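Local coordinates for protein CurF (Lyngbya majuscula, PDB 5DP2) that forms a cyclopropane ring during curacin A biosynthesis, as an NADP-binding enoyl-acyl carrier protein reductase domain of a polyketide synthase, at residues Val48-Val53 against Arg326-Ser331; Ala136-Met141 against Lys336-Met341. One frame throughout, in Å; residues are numbered along the deposited sequence. Where two conformers were deposited one is given.

Interaction 1 (Val48-Val53 against Arg326-Ser331); sequences VNFREV and RHLQHS. With NAP (NADP nicotinamide-adenine-dinucleotide phosphate), chain B.
The NADP pocket brings Phe-50 and Leu-328 together, where the first turn of helix 50-57 meets the last turn of helix 321-329. CD1 of Phe-50 lies 4.2 Å from CG of Leu-328, which sits at the edge of the ring, near its plane. CG of Leu-328 stands anti to the backbone N (chi1 -173°), and beyond it the two methyls part company. CD2 packs on the backbone where strand 39-48 gives way to the helix, 3.6 Å from the N of Phe-50, and also touches CG1 of Val-48 and CG2 of Val-53; CD1 faces the dinucleotide, 3.8 Å from O5B of the NADP. Alongside, CG1 of Val-53 rests 4.0 Å from CB of Gln-329, the two side chains crossing at about a right angle. In this enoyl reductase of the medium-chain dehydrogenase type, both helix ends also grip the cofactor. The amide N of Phe-50 donates a nearly straight hydrogen bond of 3.0 Å to the phosphate oxygen O1N (170°), while C5B of the NADP lies 3.8 Å above one face of the ring, offset toward its rim. An alanine in place of Phe-50 would probably leave CG of Leu-328 without its edge neighbour and C5B of the NADP without the face it rests on. At the C-terminal end of helix 321-329, a Schellman motif closes the helix at Ser-331, whose OG donates to O3X of the NADP 2'-phosphate at 2.6 Å; Lys-194, bound to the carbonyl O of Ser-331, also bonds the cofactor.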
# COMPACT_ATOMS: atom_id res chain seq x y z
N VAL A 48 2.89 -4.33 7.76
CA VAL A 48 3.30 -2.97 8.06
C VAL A 48 3.32 -2.14 6.76
O VAL A 48 3.82 -2.61 5.74
CB VAL A 48 4.72 -2.94 8.67
CG1 VAL A 48 5.08 -1.52 9.14
CG2 VAL A 48 4.86 -3.90 9.84
N ASN A 49 2.79 -0.92 6.79
CA ASN A 49 2.87 -0.02 5.65
C ASN A 49 3.83 1.12 5.97
O ASN A 49 3.98 1.52 7.12
CB ASN A 49 1.48 0.50 5.27
CG ASN A 49 0.70 -0.56 4.45
OD1 ASN A 49 0.76 -0.60 3.21
ND2 ASN A 49 0.07 -1.46 5.12
N PHE A 50 4.48 1.69 4.96
CA PHE A 50 5.47 2.72 5.19
C PHE A 50 4.87 3.94 5.91
O PHE A 50 5.52 4.52 6.78
CB PHE A 50 6.14 3.13 3.88
CG PHE A 50 7.36 3.96 4.06
CD1 PHE A 50 8.53 3.39 4.59
CD2 PHE A 50 7.35 5.29 3.72
CE1 PHE A 50 9.68 4.16 4.76
CE2 PHE A 50 8.51 6.06 3.86
CZ PHE A 50 9.66 5.49 4.38
N ARG A 51 3.63 4.33 5.56
CA ARG A 51 2.94 5.44 6.28
C ARG A 51 2.99 5.25 7.77
O ARG A 51 3.11 6.21 8.53
CB ARG A 51 1.43 5.52 5.84
CG ARG A 51 0.56 6.53 6.65
CD ARG A 51 0.90 7.98 6.41
NE ARG A 51 0.44 8.41 5.10
CZ ARG A 51 -0.79 8.85 4.77
NH1 ARG A 51 -1.78 8.93 5.67
NH2 ARG A 51 -1.01 9.19 3.51
N GLU A 52 2.82 4.01 8.21
CA GLU A 52 2.76 3.73 9.65
C GLU A 52 4.11 3.90 10.33
O GLU A 52 4.15 4.30 11.49
CB GLU A 52 2.19 2.33 9.86
CG GLU A 52 0.73 2.27 9.38
CD GLU A 52 0.14 0.91 9.28
OE1 GLU A 52 0.81 -0.03 8.81
OE2 GLU A 52 -1.07 0.80 9.62
N VAL A 53 5.20 3.59 9.64
CA VAL A 53 6.53 3.95 10.14
C VAL A 53 6.64 5.47 10.30
O VAL A 53 7.05 5.97 11.35
CB VAL A 53 7.63 3.39 9.19
CG1 VAL A 53 9.00 3.89 9.60
CG2 VAL A 53 7.61 1.87 9.17
N ARG A 326 10.97 -1.94 12.09
CA ARG A 326 12.36 -1.55 11.81
C ARG A 326 12.86 -2.12 10.49
O ARG A 326 13.65 -1.48 9.80
CB ARG A 326 13.27 -2.00 12.95
CG ARG A 326 13.25 -1.10 14.15
CD ARG A 326 14.17 -1.62 15.23
NE ARG A 326 14.17 -0.65 16.31
CZ ARG A 326 14.38 -0.93 17.59
NH1 ARG A 326 14.65 -2.17 17.96
NH2 ARG A 326 14.35 0.05 18.50
N HIS A 327 12.39 -3.32 10.14
CA HIS A 327 12.80 -3.97 8.89
C HIS A 327 12.39 -3.08 7.72
O HIS A 327 13.12 -2.92 6.75
CB HIS A 327 12.18 -5.36 8.83
CG HIS A 327 12.75 -6.26 7.77
ND1 HIS A 327 13.87 -7.03 7.93
CD2 HIS A 327 12.27 -6.55 6.53
CE1 HIS A 327 14.07 -7.75 6.84
NE2 HIS A 327 13.11 -7.46 5.97
N LEU A 328 11.19 -2.50 7.81
CA LEU A 328 10.70 -1.58 6.78
C LEU A 328 11.40 -0.22 6.86
O LEU A 328 11.83 0.31 5.84
CB LEU A 328 9.16 -1.44 6.90
CG LEU A 328 8.52 -0.63 5.78
CD1 LEU A 328 8.90 -1.10 4.38
CD2 LEU A 328 7.02 -0.64 5.97
N GLN A 329 11.59 0.30 8.07
CA GLN A 329 12.30 1.58 8.23
C GLN A 329 13.69 1.55 7.60
O GLN A 329 14.08 2.50 6.93
CB GLN A 329 12.43 1.90 9.70
CG GLN A 329 13.17 3.20 9.98
CD GLN A 329 13.60 3.36 11.43
OE1 GLN A 329 13.73 2.38 12.18
NE2 GLN A 329 13.83 4.60 11.84
N HIS A 330 14.43 0.46 7.85
CA HIS A 330 15.79 0.29 7.32
C HIS A 330 15.81 -0.28 5.90
O HIS A 330 16.87 -0.47 5.34
CB HIS A 330 16.60 -0.60 8.27
CG HIS A 330 16.86 0.01 9.60
ND1 HIS A 330 17.03 1.36 9.79
CD2 HIS A 330 16.94 -0.56 10.82
CE1 HIS A 330 17.20 1.60 11.08
NE2 HIS A 330 17.17 0.45 11.72
N SER A 331 14.62 -0.51 5.34
CA SER A 331 14.43 -0.91 3.97
C SER A 331 15.19 -2.16 3.62
O SER A 331 15.92 -2.20 2.62
CB SER A 331 14.79 0.22 3.04
OG SER A 331 14.00 0.07 1.89
PA NAP B . 7.73 0.46 0.48
O1A NAP B . 7.75 -1.01 0.73
O2A NAP B . 7.73 0.95 -0.92
O5B NAP B . 8.96 1.08 1.29
C5B NAP B . 9.44 2.40 1.01
C4B NAP B . 10.26 2.48 -0.26
O4B NAP B . 10.84 3.76 -0.33
C3B NAP B . 11.37 1.46 -0.33
O3B NAP B . 11.09 0.59 -1.43
C2B NAP B . 12.65 2.28 -0.57
O2B NAP B . 13.51 1.87 -1.59
C1B NAP B . 12.12 3.64 -0.98
N9A NAP B . 12.91 4.77 -0.51
C8A NAP B . 12.81 5.39 0.71
N7A NAP B . 13.70 6.41 0.80
C5A NAP B . 14.35 6.44 -0.37
C6A NAP B . 15.38 7.26 -0.92
N6A NAP B . 15.90 8.27 -0.20
N1A NAP B . 15.80 7.00 -2.15
C2A NAP B . 15.26 5.99 -2.84
N3A NAP B . 14.29 5.16 -2.44
C4A NAP B . 13.86 5.38 -1.21
O3 NAP B . 6.49 1.13 1.25
PN NAP B . 4.94 1.15 0.85
O1N NAP B . 4.17 0.99 2.10
O2N NAP B . 4.67 0.22 -0.29
O5D NAP B . 4.77 2.64 0.40
C5D NAP B . 5.44 3.08 -0.81
C4D NAP B . 5.47 4.63 -0.85
O4D NAP B . 4.21 5.07 -1.31
C3D NAP B . 5.66 5.31 0.51
O3D NAP B . 6.30 6.57 0.29
C2D NAP B . 4.25 5.46 1.02
O2D NAP B . 4.17 6.54 1.96
C1D NAP B . 3.49 5.73 -0.25
N1N NAP B . 2.10 5.25 -0.41
C2N NAP B . 1.13 6.12 -0.76
C3N NAP B . -0.19 5.73 -0.94
C7N NAP B . -1.22 6.73 -1.33
O7N NAP B . -2.37 6.34 -1.26
N7N NAP B . -0.83 7.96 -1.73
C4N NAP B . -0.53 4.38 -0.76
C5N NAP B . 0.49 3.50 -0.40
C6N NAP B . 1.80 3.95 -0.23
P2B NAP B . 14.50 0.61 -1.49
O1X NAP B . 13.62 -0.63 -1.47
O2X NAP B . 15.31 0.74 -2.75
O3X NAP B . 15.29 0.77 -0.22

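Interaction 2 (Ala136-Met141 against Lys336-Met341); sequences AATIFM and KIVVTM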
# COMPACT_ATOMS: atom_id res chain seq x y z
N ALA A 136 -2.34 -13.60 1.25
CA ALA A 136 -3.44 -12.67 1.01
C ALA A 136 -3.20 -11.32 1.67
O ALA A 136 -3.68 -10.30 1.20
CB ALA A 136 -4.77 -13.27 1.43
N ALA A 137 -2.44 -11.33 2.78
CA ALA A 137 -2.10 -10.10 3.51
C ALA A 137 -1.20 -9.18 2.71
O ALA A 137 -1.02 -8.03 3.11
CB ALA A 137 -1.46 -10.43 4.84
N THR A 138 -0.63 -9.64 1.59
CA THR A 138 0.19 -8.76 0.76
C THR A 138 -0.62 -7.93 -0.22
O THR A 138 -0.04 -7.06 -0.87
CB THR A 138 1.26 -9.55 -0.02
OG1 THR A 138 0.66 -10.31 -1.09
CG2 THR A 138 2.11 -10.42 0.85
N ILE A 139 -1.93 -8.17 -0.35
CA ILE A 139 -2.67 -7.67 -1.51
C ILE A 139 -3.19 -6.23 -1.40
O ILE A 139 -2.95 -5.42 -2.29
CB ILE A 139 -3.85 -8.62 -1.86
CG1 ILE A 139 -3.32 -9.98 -2.29
CG2 ILE A 139 -4.75 -7.99 -2.92
CD1 ILE A 139 -4.40 -11.03 -2.51
N PHE A 140 -3.99 -5.93 -0.36
CA PHE A 140 -4.93 -4.81 -0.44
C PHE A 140 -4.29 -3.45 -0.73
O PHE A 140 -4.55 -2.84 -1.78
CB PHE A 140 -5.78 -4.75 0.85
CG PHE A 140 -6.81 -3.66 0.84
CD1 PHE A 140 -8.05 -3.85 0.21
CD2 PHE A 140 -6.56 -2.43 1.42
CE1 PHE A 140 -8.98 -2.83 0.17
CE2 PHE A 140 -7.50 -1.40 1.40
CZ PHE A 140 -8.71 -1.61 0.76
N MET A 141 -3.49 -2.91 0.18
CA MET A 141 -3.09 -1.54 -0.02
C MET A 141 -2.18 -1.41 -1.25
O MET A 141 -2.33 -0.47 -2.05
CB MET A 141 -2.44 -0.97 1.23
CG MET A 141 -2.19 0.51 1.17
SD MET A 141 -3.60 1.58 0.95
CE MET A 141 -4.24 1.62 2.62
N LYS A 336 6.57 -7.18 0.87
CA LYS A 336 5.76 -6.86 2.03
C LYS A 336 6.36 -7.45 3.32
O LYS A 336 6.90 -8.57 3.31
CB LYS A 336 4.31 -7.38 1.83
CG LYS A 336 3.21 -6.57 2.55
CD LYS A 336 2.86 -5.28 1.82
CE LYS A 336 1.81 -4.45 2.58
NZ LYS A 336 1.40 -3.22 1.83
N ILE A 337 6.17 -6.74 4.44
CA ILE A 337 6.48 -7.27 5.75
C ILE A 337 5.15 -7.58 6.43
O ILE A 337 4.30 -6.70 6.56
CB ILE A 337 7.34 -6.28 6.50
CG1 ILE A 337 8.64 -6.04 5.71
CG2 ILE A 337 7.60 -6.79 7.91
CD1 ILE A 337 9.26 -4.71 6.03
N VAL A 338 4.97 -8.86 6.77
CA VAL A 338 3.69 -9.36 7.28
C VAL A 338 3.86 -9.84 8.71
O VAL A 338 4.74 -10.64 8.99
CB VAL A 338 3.14 -10.50 6.39
CG1 VAL A 338 1.83 -11.05 6.94
CG2 VAL A 338 2.95 -10.02 4.94
N VAL A 339 2.97 -9.38 9.60
CA VAL A 339 2.99 -9.79 11.00
C VAL A 339 1.84 -10.79 11.23
O VAL A 339 0.69 -10.54 10.87
CB VAL A 339 2.85 -8.55 11.92
CG1 VAL A 339 2.76 -8.95 13.39
CG2 VAL A 339 4.02 -7.61 11.68
N THR A 340 2.15 -11.94 11.83
CA THR A 340 1.13 -12.91 12.17
C THR A 340 0.64 -12.69 13.59
O THR A 340 1.41 -12.39 14.50
CB THR A 340 1.62 -14.34 11.99
OG1 THR A 340 2.83 -14.53 12.71
CG2 THR A 340 1.84 -14.64 10.51
N MET A 341 -0.65 -12.90 13.79
CA MET A 341 -1.18 -12.81 15.14
C MET A 341 -1.20 -14.19 15.86
O MET A 341 -1.24 -15.23 15.18
CB MET A 341 -2.52 -12.13 15.10
CG MET A 341 -2.42 -10.69 14.60
SD MET A 341 -1.50 -9.60 15.73
CE MET A 341 -2.76 -9.34 16.99
O HOH W 1 -0.69 -4.56 0.32
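A type I beta turn from Ala-136 to Ile-139 runs beside strand 336-340, with the CA atoms of Thr-138 and Lys-336 6.0 Å apart and those of Ala-137 and Val-338 6.9 Å apart. Three apolar contacts bridge them. CB of Ala-137 meets CG1 of Val-338 at 4.0 Å, and CG2 of Thr-138 reaches CB of Lys-336 at 3.9 Å and CG2 of Val-338 at 4.2 Å. OG1 of Thr-138 stands between the backbone N and the carbonyl carbon (chi1 73°), and there it is hydrogen-bonded with the carbonyl O of Glu-135 and the N of Leu-311. The Lys-336 chain bends at chi2 (78°), its CG passing beside CA of Thr-138, and then runs extended to the ammonium group. There a water bridges the segments: it accepts from NZ of Lys-336 at 2.9 Å and donates to the carbonyl O of Thr-138 at 2.8 Å. NZ also forms a salt bridge with Glu-83 and hydrogen bonds with Ser-142 OG and Asn-49 OD1, so several polar partners surround it, and the Glu-83 carboxylate probably offsets its charge. Glu-83 binds the N of Met-141 as well, which brings the backbone of Met-141, in helix 140-153, into the same polar cluster. The turn thus packs against the final strand of the GroES-like catalytic domain of the medium-chain dehydrogenase fold, just before the helix that approaches the NADP.

From the N terminus, strand 39-48 leads into residues 48-53, the first half of interaction 1; residues 136-141 follow, the first half of interaction 2. The chain then builds the six-stranded parallel nucleotide-binding sheet before returning through helix 321-329, which closes the longer loop of interaction 1, and strand 336-340, which closes that of interaction 2. The two loops therefore cross instead of nesting. Their centres lie about 13 Å apart, and they meet directly: strand 336-340 pairs antiparallel with strand 39-48 through Val-48 and Ile-337. Interaction 1 sets helix 321-329 against the start of helix 50-57, and interaction 2 sets the 136-139 turn against strand 336-340 of the mixed sheet.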